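Local coordinates for putative exported protein (Bacteroides fragilis, PDB 3FZX), which is of unknown function but binds calcium and, as a barrel protein of the LolA/LolB clan, probably binds a lipid, at residues A[83-88]-A[143-148]. Residues are numbered along the deposited sequence; the frame is centred on the assembly and turned at random.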
loop_
_atom_site.group_PDB
_atom_site.type_symbol
_atom_site.label_atom_id
_atom_site.label_comp_id
_atom_site.label_asym_id
_atom_site.label_seq_id
_atom_site.Cartn_x
_atom_site.Cartn_y
_atom_site.Cartn_z
ATOM N N GLY A 83 -4.451 -5.640 -6.933
ATOM C CA GLY A 83 -4.570 -7.017 -7.425
ATOM C C GLY A 83 -5.213 -7.149 -8.805
ATOM O O GLY A 83 -4.659 -7.810 -9.694
ATOM N N ASP A 84 -6.337 -6.474 -9.004
ATOM C CA ASP A 84 -7.073 -6.547 -10.256
ATOM C C ASP A 84 -6.293 -6.175 -11.537
ATOM O O ASP A 84 -6.512 -6.795 -12.587
ATOM C CB ASP A 84 -8.381 -5.765 -10.114
ATOM C CG ASP A 84 -9.269 -6.321 -8.932
ATOM O OD1 ASP A 84 -9.531 -7.558 -8.913
ATOM O OD2 ASP A 84 -9.656 -5.536 -8.014
ATOM N N VAL A 85 -5.347 -5.236 -11.462
ATOM C CA VAL A 85 -4.515 -4.921 -12.630
ATOM C C VAL A 85 -3.525 -6.078 -12.905
ATOM O O VAL A 85 -2.972 -6.147 -13.984
ATOM C CB VAL A 85 -3.758 -3.542 -12.524
ATOM C CG1 VAL A 85 -4.641 -2.468 -11.890
ATOM C CG2 VAL A 85 -2.461 -3.676 -11.760
ATOM N N ALA A 86 -3.303 -6.975 -11.932
ATOM C CA ALA A 86 -2.556 -8.225 -12.189
ATOM C C ALA A 86 -3.291 -9.182 -13.149
ATOM O O ALA A 86 -2.686 -10.154 -13.618
ATOM C CB ALA A 86 -2.193 -8.962 -10.884
ATOM N N THR A 87 -4.558 -8.915 -13.470
ATOM C CA THR A 87 -5.236 -9.713 -14.486
ATOM C C THR A 87 -4.800 -9.329 -15.894
ATOM O O THR A 87 -5.283 -9.907 -16.848
ATOM C CB THR A 87 -6.781 -9.684 -14.397
ATOM O OG1 THR A 87 -7.282 -8.463 -14.937
ATOM C CG2 THR A 87 -7.258 -9.862 -12.977
ATOM N N PHE A 88 -3.879 -8.380 -16.050
ATOM C CA PHE A 88 -3.329 -8.086 -17.383
ATOM C C PHE A 88 -2.509 -9.311 -17.824
ATOM O O PHE A 88 -1.883 -9.950 -16.994
ATOM C CB PHE A 88 -2.468 -6.829 -17.340
ATOM C CG PHE A 88 -3.243 -5.536 -17.064
ATOM C CD1 PHE A 88 -4.616 -5.527 -16.760
ATOM C CD2 PHE A 88 -2.565 -4.311 -17.062
ATOM C CE1 PHE A 88 -5.292 -4.331 -16.502
ATOM C CE2 PHE A 88 -3.239 -3.106 -16.798
ATOM C CZ PHE A 88 -4.600 -3.122 -16.510
ATOM N N ILE A 143 3.359 -2.297 -13.712
ATOM C CA ILE A 143 2.112 -1.836 -14.363
ATOM C C ILE A 143 1.693 -0.491 -13.765
ATOM O O ILE A 143 1.320 -0.408 -12.586
ATOM C CB ILE A 143 0.934 -2.822 -14.232
ATOM C CG1 ILE A 143 1.301 -4.221 -14.765
ATOM C CG2 ILE A 143 -0.285 -2.302 -15.061
ATOM C CD1 ILE A 143 0.308 -5.321 -14.364
ATOM N N SER A 144 1.772 0.554 -14.570
ATOM C CA SER A 144 1.402 1.891 -14.133
ATOM C C SER A 144 0.030 2.237 -14.687
ATOM O O SER A 144 -0.184 2.141 -15.896
ATOM C CB SER A 144 2.423 2.901 -14.630
ATOM O OG SER A 144 2.301 4.102 -13.887
ATOM N N VAL A 145 -0.902 2.598 -13.800
ATOM C CA VAL A 145 -2.290 2.968 -14.192
ATOM C C VAL A 145 -2.446 4.453 -13.890
ATOM O O VAL A 145 -2.109 4.920 -12.791
ATOM C CB VAL A 145 -3.353 2.146 -13.442
ATOM C CG1 VAL A 145 -4.773 2.570 -13.829
ATOM C CG2 VAL A 145 -3.156 0.649 -13.722
ATOM N N PHE A 146 -2.924 5.211 -14.866
ATOM C CA PHE A 146 -2.992 6.655 -14.717
ATOM C C PHE A 146 -4.073 7.284 -15.570
ATOM O O PHE A 146 -4.649 6.642 -16.434
ATOM C CB PHE A 146 -1.619 7.301 -14.985
ATOM C CG PHE A 146 -1.044 6.980 -16.342
ATOM C CD1 PHE A 146 -0.341 5.798 -16.548
ATOM C CD2 PHE A 146 -1.230 7.845 -17.407
ATOM C CE1 PHE A 146 0.157 5.489 -17.793
ATOM C CE2 PHE A 146 -0.736 7.547 -18.662
ATOM C CZ PHE A 146 -0.037 6.367 -18.858
ATOM N N ASP A 147 -4.389 8.535 -15.261
ATOM C CA ASP A 147 -5.412 9.264 -15.967
ATOM C C ASP A 147 -6.737 8.519 -15.943
ATOM O O ASP A 147 -7.440 8.495 -16.909
ATOM C CB ASP A 147 -4.968 9.533 -17.417
ATOM C CG ASP A 147 -3.841 10.552 -17.505
ATOM O OD1 ASP A 147 -3.366 11.063 -16.450
ATOM O OD2 ASP A 147 -3.417 10.854 -18.640
ATOM N N ARG A 148 -7.078 7.926 -14.815
ATOM C CA ARG A 148 -8.369 7.285 -14.666
ATOM C C ARG A 148 -9.429 8.408 -14.698
ATOM O O ARG A 148 -9.210 9.512 -14.187
ATOM C CB ARG A 148 -8.421 6.543 -13.339
ATOM C CG ARG A 148 -7.344 5.496 -13.192
ATOM C CD ARG A 148 -7.024 5.217 -11.737
ATOM N NE ARG A 148 -8.097 4.494 -11.120
ATOM C CZ ARG A 148 -8.526 4.608 -9.858
ATOM N NH1 ARG A 148 -7.984 5.448 -8.967
ATOM N NH2 ARG A 148 -9.545 3.840 -9.499
#
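Val85 and Phe88 pack on Ile143 and Val145 of strand 136-158 inside an antiparallel beta-barrel, the YmcC-like fold of this protein. Val85 belongs to the short 3-10 turn 84-87, which follows strand 77-81, and Phe88 comes directly after it as the N-cap residue of helix 89-94. Both sides of the contact are buried, and no hydrogen bond joins them.

Ile143 supplies two separate tips. Its CG2, anti to the backbone N, meets the Phe88 ring obliquely, 3.5 Å from Phe88 CE2. With CG1 anti to the carbonyl carbon instead (chi1 -55°) and the chain extended beyond it, Ile143 CD1 runs on to the turn backbone and stops 3.4 Å from Val85 O. Ile143 CD1 also lies 4.1 Å from Val85 CG2, the two side chains sliding past each other in opposite directions. Two residues along the strand, Val145 CG2 meets the other branch of Val85, CG1, at 3.9 Å, so the valine fork is shared between two strand residues.

The Phe88 ring is also framed by Tyr170 and Met172 of the adjacent strand 161-175 and by Gln200. Asp84 takes no part in the apolar contact; its OD1 makes a salt bridge with Arg21 and a hydrogen bond with Tyr36. Inside the turn, Val85 O accepts from Phe88 N while lying over a face of the Phe88 ring, toward its rim. Asp84 O takes two donors, Thr87 N and Thr87 OG1, the hydroxyl arriving nearly in line with the carbonyl (C=O...OG1 173°) at 3.0 Å.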